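Local coordinates for protein spaetzle C-106 (Drosophila melanogaster, PDB 4LXR) that binds the receptor Toll as a disulfide-linked cytokine dimer, activating signalling that induces antifungal drosomycin and establishes dorsal-ventral polarity in the embryo, at the interface of chains C and A and the interface of chains B and A. Numbering follows the deposited sequence. Chains: chain A/B, Protein spaetzle C-106; chain C, Protein toll.

Contact 1: the interface of chains C and A. Residues chain C 248, 250-251, 274-275, 277; chain A 58-60.
A:Asn59, on a loop of the cystine-knot cytokine, reaches C:Ser250 and C:Asn275, which belong to successive leucine-rich repeats of Toll, LRR 5 and LRR 6. With CG opposite its backbone nitrogen (chi1 -175°), the A:Asn59 amide is set between C:Ser250 and C:Asn275. CB serves as the stem, and the first close contact comes at CG, 3.5 Å from C:Ser250 CB. There the chain splits. The amide oxygen OD1 accepts a nearly straight hydrogen bond of 3.1 Å from C:Asn275 ND2; the donor lies above the carbonyl plane, the two side chains cross at about a right angle, and their amide planes are turned 76° apart. The amide nitrogen ND2 faces the C:Met274 thioether, with a weak hydrogen bond to SD at 3.7 Å, and passes near C:Ser250 OG. That hydroxyl is held from behind, bonding to C:Asn248 OD1 on a lone pair and receiving C:Met274 N. Further along the loop, C:Arg277 grips the carbonyl oxygen of A:Phe60 end-on, NH1 at 2.7 Å and NH2 at 2.9 Å from A:Phe60 O, which lies in the guanidinium plane. C:Arg277 NH2 also makes a weak bond to A:Ala58 O.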
loop_
_atom_site.group_PDB
_atom_site.type_symbol
_atom_site.label_atom_id
_atom_site.label_comp_id
_atom_site.label_asym_id
_atom_site.label_seq_id
_atom_site.Cartn_x
_atom_site.Cartn_y
_atom_site.Cartn_z
ATOM N N ASN C 248 -28.974 5.935 14.377
ATOM C CA ASN C 248 -27.696 6.622 14.298
ATOM C C ASN C 248 -27.638 7.849 15.206
ATOM O O ASN C 248 -28.344 8.828 14.977
ATOM C CB ASN C 248 -27.327 6.986 12.854
ATOM C CG ASN C 248 -25.860 7.427 12.718
ATOM O OD1 ASN C 248 -25.132 7.493 13.700
ATOM N ND2 ASN C 248 -25.430 7.705 11.497
ATOM N N SER C 250 -24.548 9.313 15.965
ATOM C CA SER C 250 -23.156 9.749 15.820
ATOM C C SER C 250 -22.980 11.271 15.846
ATOM O O SER C 250 -23.936 12.031 15.719
ATOM C CB SER C 250 -22.528 9.191 14.528
ATOM O OG SER C 250 -22.543 7.776 14.494
ATOM N N ALA C 251 -21.734 11.695 16.017
ATOM C CA ALA C 251 -21.343 13.086 15.880
ATOM C C ALA C 251 -22.184 14.023 16.735
ATOM O O ALA C 251 -22.512 15.123 16.322
ATOM C CB ALA C 251 -21.363 13.508 14.402
ATOM N N MET C 274 -20.775 6.942 16.619
ATOM C CA MET C 274 -19.415 7.181 16.144
ATOM C C MET C 274 -19.060 8.655 16.260
ATOM O O MET C 274 -19.924 9.509 16.116
ATOM C CB MET C 274 -19.312 6.731 14.682
ATOM C CG MET C 274 -19.742 5.270 14.465
ATOM S SD MET C 274 -20.143 4.924 12.757
ATOM C CE MET C 274 -18.523 5.174 11.999
ATOM N N ASN C 275 -17.789 8.954 16.517
ATOM C CA ASN C 275 -17.311 10.333 16.490
ATOM C C ASN C 275 -18.114 11.283 17.368
ATOM O O ASN C 275 -18.469 12.393 16.965
ATOM C CB ASN C 275 -17.253 10.850 15.059
ATOM C CG ASN C 275 -16.289 10.065 14.219
ATOM O OD1 ASN C 275 -15.103 9.945 14.566
ATOM N ND2 ASN C 275 -16.785 9.497 13.119
ATOM N N ARG C 277 -18.380 14.098 19.849
ATOM C CA ARG C 277 -17.504 15.263 19.745
ATOM C C ARG C 277 -16.921 15.678 21.084
ATOM O O ARG C 277 -16.130 16.610 21.154
ATOM C CB ARG C 277 -18.239 16.438 19.084
ATOM C CG ARG C 277 -18.805 16.122 17.686
ATOM C CD ARG C 277 -17.715 15.679 16.688
ATOM N NE ARG C 277 -18.255 15.534 15.335
ATOM C CZ ARG C 277 -17.621 14.981 14.306
ATOM N NH1 ARG C 277 -16.392 14.493 14.444
ATOM N NH2 ARG C 277 -18.226 14.913 13.124
ATOM N N ALA A 58 -20.742 14.542 7.653
ATOM C CA ALA A 58 -20.947 15.031 9.016
ATOM C C ALA A 58 -20.625 13.998 10.116
ATOM O O ALA A 58 -20.772 14.292 11.300
ATOM C CB ALA A 58 -22.369 15.540 9.174
ATOM N N ASN A 59 -20.222 12.792 9.717
ATOM C CA ASN A 59 -19.816 11.732 10.649
ATOM C C ASN A 59 -18.393 11.207 10.366
ATOM O O ASN A 59 -18.176 10.010 10.209
ATOM C CB ASN A 59 -20.825 10.559 10.648
ATOM C CG ASN A 59 -20.502 9.498 11.706
ATOM O OD1 ASN A 59 -19.811 9.793 12.683
ATOM N ND2 ASN A 59 -21.012 8.259 11.522
ATOM N N PHE A 60 -17.431 12.119 10.300
ATOM C CA PHE A 60 -16.018 11.765 10.270
ATOM C C PHE A 60 -15.398 12.446 11.487
ATOM O O PHE A 60 -15.975 13.411 11.997
ATOM C CB PHE A 60 -15.340 12.221 8.955
ATOM C CG PHE A 60 -15.719 11.377 7.743
ATOM C CD1 PHE A 60 -15.136 10.131 7.535
ATOM C CD2 PHE A 60 -16.648 11.834 6.825
ATOM C CE1 PHE A 60 -15.478 9.356 6.430
ATOM C CE2 PHE A 60 -17.016 11.056 5.714
ATOM C CZ PHE A 60 -16.425 9.822 5.515
#

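Contact 2: the interface of chains C and A. Residues chain C 74, 104, 127, 129; chain A 4-5, 7.
C:Arg129 and A:Arg7 stack their guanidinium groups face to face in the tight half of this contact, where the N-terminal strand 5-7 of the cystine-knot cytokine meets strands of the Toll leucine-rich receptor ectodomain. The planes are only 6° apart, and the side chains arrive from opposite directions. A:Arg7 NH1 sits over the centre of the receptor group, 3.5 Å from C:Arg129 CZ. The other face of C:Arg129 has the branch methyl CG2 of C:Ile104 toward its rim, so both faces of the receptor guanidinium are contacted. A nearby carboxylate may offset the charge of this pair: A:Asp5 OD2 holds a water at 2.6 Å, and that water also contacts C:Arg129 NE, although the modelled separation there is very short. The same OD2 packs against the end methyl of C:Ile104, CD1, at 3.6 Å.

Looser packing prevails on the far side of A:Asp5. C:Arg74, bent at its third torsion (chi3 79°), places one face of its guanidinium toward the carboxylate, giving a long salt bridge of 3.5 Å between C:Arg74 NE and A:Asp5 OD1, with the planes 34° apart. C:Arg127 stretches across at about a right angle, and its NH1 touches the methylene A:Asp5 CB at 3.7 Å, while its other terminal nitrogen, C:Arg127 NH2, stays 4.6 Å from A:Asp5 OD2, too far for direct contact.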
loop_
_atom_site.group_PDB
_atom_site.type_symbol
_atom_site.label_atom_id
_atom_site.label_comp_id
_atom_site.label_asym_id
_atom_site.label_seq_id
_atom_site.Cartn_x
_atom_site.Cartn_y
_atom_site.Cartn_z
ATOM N N ARG C 74 -35.701 9.485 -14.605
ATOM C CA ARG C 74 -35.223 10.533 -13.732
ATOM C C ARG C 74 -35.009 11.840 -14.510
ATOM O O ARG C 74 -34.376 11.848 -15.570
ATOM C CB ARG C 74 -33.921 10.070 -13.065
ATOM C CG ARG C 74 -33.370 11.036 -12.033
ATOM C CD ARG C 74 -32.186 10.447 -11.267
ATOM N NE ARG C 74 -30.947 10.524 -12.034
ATOM C CZ ARG C 74 -30.287 9.470 -12.497
ATOM N NH1 ARG C 74 -29.165 9.642 -13.190
ATOM N NH2 ARG C 74 -30.743 8.240 -12.261
ATOM N N ILE C 104 -35.540 15.881 -9.647
ATOM C CA ILE C 104 -34.537 16.524 -8.795
ATOM C C ILE C 104 -34.405 17.973 -9.268
ATOM O O ILE C 104 -34.305 18.244 -10.465
ATOM C CB ILE C 104 -33.195 15.792 -8.907
ATOM C CG1 ILE C 104 -33.304 14.417 -8.228
ATOM C CG2 ILE C 104 -32.035 16.628 -8.340
ATOM C CD1 ILE C 104 -32.399 13.407 -8.804
ATOM N N ARG C 127 -40.630 10.221 -6.508
ATOM C CA ARG C 127 -39.447 10.723 -5.847
ATOM C C ARG C 127 -39.239 12.173 -6.213
ATOM O O ARG C 127 -39.288 12.536 -7.373
ATOM C CB ARG C 127 -38.212 9.872 -6.229
ATOM C CG ARG C 127 -36.931 10.343 -5.521
ATOM C CD ARG C 127 -35.794 9.305 -5.488
ATOM N NE ARG C 127 -34.746 9.746 -4.565
ATOM C CZ ARG C 127 -33.640 9.065 -4.277
ATOM N NH1 ARG C 127 -33.412 7.883 -4.848
ATOM N NH2 ARG C 127 -32.759 9.574 -3.415
ATOM N N ARG C 129 -36.801 15.748 -5.125
ATOM C CA ARG C 129 -35.777 16.391 -4.310
ATOM C C ARG C 129 -35.684 17.867 -4.647
ATOM O O ARG C 129 -35.615 18.235 -5.817
ATOM C CB ARG C 129 -34.395 15.744 -4.499
ATOM C CG ARG C 129 -33.268 16.653 -3.967
ATOM C CD ARG C 129 -31.991 15.877 -3.540
ATOM N NE ARG C 129 -31.190 15.411 -4.665
ATOM C CZ ARG C 129 -30.276 16.132 -5.327
ATOM N NH1 ARG C 129 -30.035 17.414 -5.020
ATOM N NH2 ARG C 129 -29.596 15.555 -6.320
ATOM N N SER A 4 -34.007 5.099 -8.380
ATOM C CA SER A 4 -32.681 5.113 -7.762
ATOM C C SER A 4 -31.883 6.334 -8.216
ATOM O O SER A 4 -32.201 6.963 -9.225
ATOM C CB SER A 4 -31.912 3.827 -8.076
ATOM O OG SER A 4 -31.538 3.793 -9.442
ATOM N N ASP A 5 -30.842 6.662 -7.468
ATOM C CA ASP A 5 -30.056 7.848 -7.744
ATOM C C ASP A 5 -28.752 7.713 -6.981
ATOM O O ASP A 5 -28.751 7.394 -5.800
ATOM C CB ASP A 5 -30.811 9.079 -7.253
ATOM C CG ASP A 5 -30.152 10.384 -7.658
ATOM O OD1 ASP A 5 -29.580 10.481 -8.771
ATOM O OD2 ASP A 5 -30.234 11.328 -6.859
ATOM N N ARG A 7 -25.518 9.384 -5.274
ATOM C CA ARG A 7 -25.100 10.668 -4.760
ATOM C C ARG A 7 -23.580 10.640 -4.608
ATOM O O ARG A 7 -23.001 9.610 -4.297
ATOM C CB ARG A 7 -25.765 10.943 -3.414
ATOM C CG ARG A 7 -27.280 10.881 -3.446
ATOM C CD ARG A 7 -27.899 11.929 -4.391
ATOM N NE ARG A 7 -27.756 13.299 -3.902
ATOM C CZ ARG A 7 -28.559 13.852 -2.986
ATOM N NH1 ARG A 7 -28.371 15.105 -2.599
ATOM N NH2 ARG A 7 -29.540 13.140 -2.439
HETATM O O HOH W 1 -31.313 13.114 -5.372
#

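Contact 3: the interface of chains B and A. Residues chain B 60-61, 64, 103; chain A 7, 9, 56.
The backbone nitrogen of B:Leu103 donates a nearly straight 2.7 Å hydrogen bond to A:Arg7 O, joining the two protomers of the disulfide-linked cystine-knot dimer. A return bond of 2.8 Å runs from A:Arg7 N to B:Leu103 O, closing an antiparallel beta bridge between strand 5-7 of chain A and strand 95-105 of chain B. Beside this pairing, the B:Leu103 side chain divides its two methyls between the chains. CD1 slides alongside A:Phe56, 3.7 Å from the ring atom A:Phe56 CG, whereas CD2 caps the centre of one face of B:Phe60 within its own protomer. With CD1 opposite CA (chi2 -170°), the branch is turned so that CD1 faces A:Phe56 and CD2 faces B:Phe60. B:Phe60 in turn puts its rim atom CE1 3.8 Å from A:Leu9 CD2, the side chains crossing at about a right angle, and brings CD1 close to the carbonyl oxygen of A:Phe56. At the other end of the A:Phe56 ring, CE1 lies 3.6 Å from the phenol oxygen B:Tyr64 OH, and CD1 rests over the rim of one B:Tyr64 face. The A:Phe56 ring edge also meets the A:Arg7 guanidinium: A:Phe56 CZ stands 3.7 Å above its plane, over its centre, an intrachain contact that may steady the arginine.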
loop_
_atom_site.group_PDB
_atom_site.type_symbol
_atom_site.label_atom_id
_atom_site.label_comp_id
_atom_site.label_asym_id
_atom_site.label_seq_id
_atom_site.Cartn_x
_atom_site.Cartn_y
_atom_site.Cartn_z
ATOM N N PHE B 60 -21.558 7.041 6.701
ATOM C CA PHE B 60 -22.479 7.809 5.867
ATOM C C PHE B 60 -23.884 7.726 6.443
ATOM O O PHE B 60 -24.135 6.873 7.278
ATOM C CB PHE B 60 -22.398 7.326 4.409
ATOM C CG PHE B 60 -21.062 7.620 3.779
ATOM C CD1 PHE B 60 -20.718 8.929 3.452
ATOM C CD2 PHE B 60 -20.128 6.608 3.588
ATOM C CE1 PHE B 60 -19.484 9.222 2.904
ATOM C CE2 PHE B 60 -18.870 6.891 3.044
ATOM C CZ PHE B 60 -18.551 8.195 2.700
ATOM N N PRO B 61 -24.795 8.621 6.028
ATOM C CA PRO B 61 -26.108 8.574 6.696
ATOM C C PRO B 61 -26.859 7.294 6.379
ATOM O O PRO B 61 -26.542 6.639 5.382
ATOM C CB PRO B 61 -26.857 9.785 6.106
ATOM C CG PRO B 61 -25.760 10.690 5.544
ATOM C CD PRO B 61 -24.694 9.737 5.069
ATOM N N TYR B 64 -28.041 5.172 2.661
ATOM C CA TYR B 64 -27.027 5.315 1.611
ATOM C C TYR B 64 -26.117 4.083 1.584
ATOM O O TYR B 64 -25.593 3.667 2.607
ATOM C CB TYR B 64 -26.209 6.597 1.796
ATOM C CG TYR B 64 -27.054 7.854 1.720
ATOM C CD1 TYR B 64 -27.333 8.447 0.504
ATOM C CD2 TYR B 64 -27.586 8.433 2.873
ATOM C CE1 TYR B 64 -28.128 9.608 0.422
ATOM C CE2 TYR B 64 -28.382 9.580 2.815
ATOM C CZ TYR B 64 -28.647 10.162 1.589
ATOM O OH TYR B 64 -29.425 11.298 1.521
ATOM N N LEU B 103 -22.891 7.087 -3.417
ATOM C CA LEU B 103 -23.832 6.713 -2.372
ATOM C C LEU B 103 -25.121 6.344 -3.072
ATOM O O LEU B 103 -25.859 7.218 -3.514
ATOM C CB LEU B 103 -24.062 7.861 -1.368
ATOM C CG LEU B 103 -22.827 8.439 -0.653
ATOM C CD1 LEU B 103 -23.204 9.388 0.491
ATOM C CD2 LEU B 103 -21.907 7.350 -0.121
ATOM N N ARG A 7 -25.518 9.384 -5.274
ATOM C CA ARG A 7 -25.100 10.668 -4.760
ATOM C C ARG A 7 -23.580 10.640 -4.608
ATOM O O ARG A 7 -23.001 9.610 -4.297
ATOM C CB ARG A 7 -25.765 10.943 -3.414
ATOM C CG ARG A 7 -27.280 10.881 -3.446
ATOM C CD ARG A 7 -27.899 11.929 -4.391
ATOM N NE ARG A 7 -27.756 13.299 -3.902
ATOM C CZ ARG A 7 -28.559 13.852 -2.986
ATOM N NH1 ARG A 7 -28.371 15.105 -2.599
ATOM N NH2 ARG A 7 -29.540 13.140 -2.439
ATOM N N LEU A 9 -20.063 12.819 -2.946
ATOM C CA LEU A 9 -19.652 13.746 -1.889
ATOM C C LEU A 9 -19.343 15.136 -2.406
ATOM O O LEU A 9 -19.418 16.123 -1.663
ATOM C CB LEU A 9 -18.458 13.194 -1.114
ATOM C CG LEU A 9 -18.902 12.196 -0.043
ATOM C CD1 LEU A 9 -19.415 10.909 -0.652
ATOM C CD2 LEU A 9 -17.781 11.922 0.933
ATOM N N PHE A 56 -22.564 14.908 2.858
ATOM C CA PHE A 56 -22.644 13.590 3.508
ATOM C C PHE A 56 -21.418 13.276 4.353
ATOM O O PHE A 56 -21.049 12.119 4.533
ATOM C CB PHE A 56 -22.878 12.488 2.467
ATOM C CG PHE A 56 -23.994 12.812 1.514
ATOM C CD1 PHE A 56 -25.311 12.854 1.962
ATOM C CD2 PHE A 56 -23.727 13.116 0.189
ATOM C CE1 PHE A 56 -26.337 13.180 1.108
ATOM C CE2 PHE A 56 -24.747 13.442 -0.672
ATOM C CZ PHE A 56 -26.061 13.472 -0.216
#

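Contact 4: the interface of chains B and A. Residues chain B 8, 12, 14, 45, 98-99; chain A 71, 98, 100.
The rings of B:Phe8 and A:His71 meet edge to face, their planes 87° apart and centroids 4.7 Å from one another, with the NE2-CE1 side of the imidazole turned toward the phenyl group. The aliphatic end of A:Lys100 fills the corner the two rings make: its CE lies over the rim of one phenyl face and also over the rim of one face of A:His71. At the imidazole edge, in plane, a water 3.2 Å from A:His71 ND1 links it to B:Glu45 OE1; the guanidinium of B:Arg14 comes near as well but is poorly ordered. Beyond the rings, A:Lys100 bends at its third torsion (chi3 -79°) and carries its terminal nitrogen to B:Glu45, forming a salt bridge of 2.7 Å between A:Lys100 NZ and B:Glu45 OE2. That oxygen is gripped twice, by NZ on its syn side and by the amide B:Cys99 N at 2.9 Å on its anti side, from opposite faces of the carboxylate. A second water, 2.6 Å from A:Lys100 NZ, connects NZ to the hydroxyl of B:Ser12. Next to the lysine runs the interchain disulfide, B:Cys98 SG to A:Cys98 SG at 2.0 Å; the sulfur is opposite the backbone nitrogen in chain B (chi1 178°) but between backbone nitrogen and carbonyl carbon in chain A, so the bridge itself departs from the interface's two-fold symmetry. The site lies where strand 95-102 of A meets strand 95-105 of B, flanked by strands 12-16 and 43-47 of chain B and 67-73 of chain A.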
loop_
_atom_site.group_PDB
_atom_site.type_symbol
_atom_site.label_atom_id
_atom_site.label_comp_id
_atom_site.label_asym_id
_atom_site.label_seq_id
_atom_site.Cartn_x
_atom_site.Cartn_y
_atom_site.Cartn_z
ATOM N N PHE B 8 -8.568 9.215 0.043
ATOM C CA PHE B 8 -9.871 9.197 -0.616
ATOM C C PHE B 8 -10.606 7.924 -0.236
ATOM O O PHE B 8 -10.003 6.981 0.310
ATOM C CB PHE B 8 -9.719 9.314 -2.131
ATOM C CG PHE B 8 -8.903 10.489 -2.541
ATOM C CD1 PHE B 8 -9.473 11.745 -2.616
ATOM C CD2 PHE B 8 -7.556 10.348 -2.806
ATOM C CE1 PHE B 8 -8.723 12.836 -2.973
ATOM C CE2 PHE B 8 -6.792 11.440 -3.160
ATOM C CZ PHE B 8 -7.376 12.685 -3.240
ATOM N N SER B 12 -7.483 3.321 -5.369
ATOM C CA SER B 12 -7.352 3.220 -6.806
ATOM C C SER B 12 -5.884 3.123 -7.186
ATOM O O SER B 12 -5.006 3.580 -6.456
ATOM C CB SER B 12 -7.987 4.429 -7.480
ATOM O OG SER B 12 -7.362 5.624 -7.052
ATOM N N ARG B 14 -3.176 4.284 -10.023
ATOM C CA ARG B 14 -2.847 5.104 -11.184
ATOM C C ARG B 14 -1.831 4.374 -12.052
ATOM O O ARG B 14 -0.925 3.718 -11.543
ATOM C CB ARG B 14 -2.326 6.485 -10.772
ATOM C CG ARG B 14 -3.381 7.391 -10.151
ATOM C CD ARG B 14 -2.909 8.836 -10.068
ATOM N NE ARG B 14 -3.833 9.669 -9.301
ATOM C CZ ARG B 14 -3.684 10.978 -9.111
ATOM N NH1 ARG B 14 -2.646 11.614 -9.642
ATOM N NH2 ARG B 14 -4.577 11.653 -8.394
ATOM N N GLU B 45 -6.614 6.196 -13.813
ATOM C CA GLU B 45 -6.867 5.816 -12.437
ATOM C C GLU B 45 -7.973 4.759 -12.438
ATOM O O GLU B 45 -9.081 5.008 -12.918
ATOM C CB GLU B 45 -7.261 7.040 -11.599
ATOM C CG GLU B 45 -7.648 6.737 -10.158
ATOM C CD GLU B 45 -8.073 7.982 -9.376
ATOM O OE1 GLU B 45 -7.265 8.939 -9.303
ATOM O OE2 GLU B 45 -9.215 8.003 -8.833
ATOM N N CYS B 98 -11.172 7.980 -13.185
ATOM C CA CYS B 98 -11.408 8.308 -11.803
ATOM C C CYS B 98 -12.146 7.185 -11.089
ATOM O O CYS B 98 -13.070 6.586 -11.635
ATOM C CB CYS B 98 -12.237 9.592 -11.781
ATOM S SG CYS B 98 -12.724 10.193 -10.177
ATOM N N CYS B 99 -11.736 6.892 -9.862
ATOM C CA CYS B 99 -12.487 5.969 -9.021
ATOM C C CYS B 99 -13.145 6.743 -7.881
ATOM O O CYS B 99 -12.470 7.441 -7.118
ATOM C CB CYS B 99 -11.578 4.880 -8.460
ATOM S SG CYS B 99 -12.412 3.699 -7.379
ATOM N N HIS A 71 -9.225 16.701 -9.340
ATOM C CA HIS A 71 -8.223 15.764 -9.841
ATOM C C HIS A 71 -7.970 15.894 -11.330
ATOM O O HIS A 71 -8.853 16.309 -12.097
ATOM C CB HIS A 71 -8.585 14.324 -9.516
ATOM C CG HIS A 71 -8.105 13.889 -8.174
ATOM N ND1 HIS A 71 -7.546 12.650 -7.949
ATOM C CD2 HIS A 71 -8.091 14.535 -6.986
ATOM C CE1 HIS A 71 -7.214 12.551 -6.673
ATOM N NE2 HIS A 71 -7.536 13.681 -6.067
ATOM N N CYS A 98 -11.974 14.515 -12.527
ATOM C CA CYS A 98 -13.051 14.324 -11.555
ATOM C C CYS A 98 -12.818 15.129 -10.277
ATOM O O CYS A 98 -11.730 15.671 -10.060
ATOM C CB CYS A 98 -13.264 12.842 -11.201
ATOM S SG CYS A 98 -11.940 12.069 -10.271
ATOM N N LYS A 100 -13.147 14.880 -6.092
ATOM C CA LYS A 100 -13.260 13.861 -5.052
ATOM C C LYS A 100 -13.099 14.467 -3.681
ATOM O O LYS A 100 -12.439 15.494 -3.518
ATOM C CB LYS A 100 -12.215 12.754 -5.250
ATOM C CG LYS A 100 -12.238 12.127 -6.634
ATOM C CD LYS A 100 -11.614 10.726 -6.649
ATOM C CE LYS A 100 -10.102 10.765 -6.655
ATOM N NZ LYS A 100 -9.565 9.378 -6.588
HETATM O O HOH W 2 -8.914 7.243 -5.165
HETATM O O HOH W 3 -7.974 11.386 -10.844
#

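Contacts 1 and 2 bind one Spätzle protomer, chain A, to Toll at two places about 25 Å apart, measured between the centres of their C-alpha atoms. Contact 3 lies between them, about 14 Å from contact 1 and 13 Å from contact 2. It shares A:Arg7 with contact 2, so strand 5-7 serves both receptor and sister protomer, the A:Arg7 guanidinium facing Toll while the A:Arg7 backbone pairs with chain B. Contact 4 stands farther off, about 17 Å from contact 3 and 24 to 25 Å from the receptor patches. Strand 95-105 of chain B runs through contacts 3 and 4, tying the disulfide region of the dimer to its receptor-facing end.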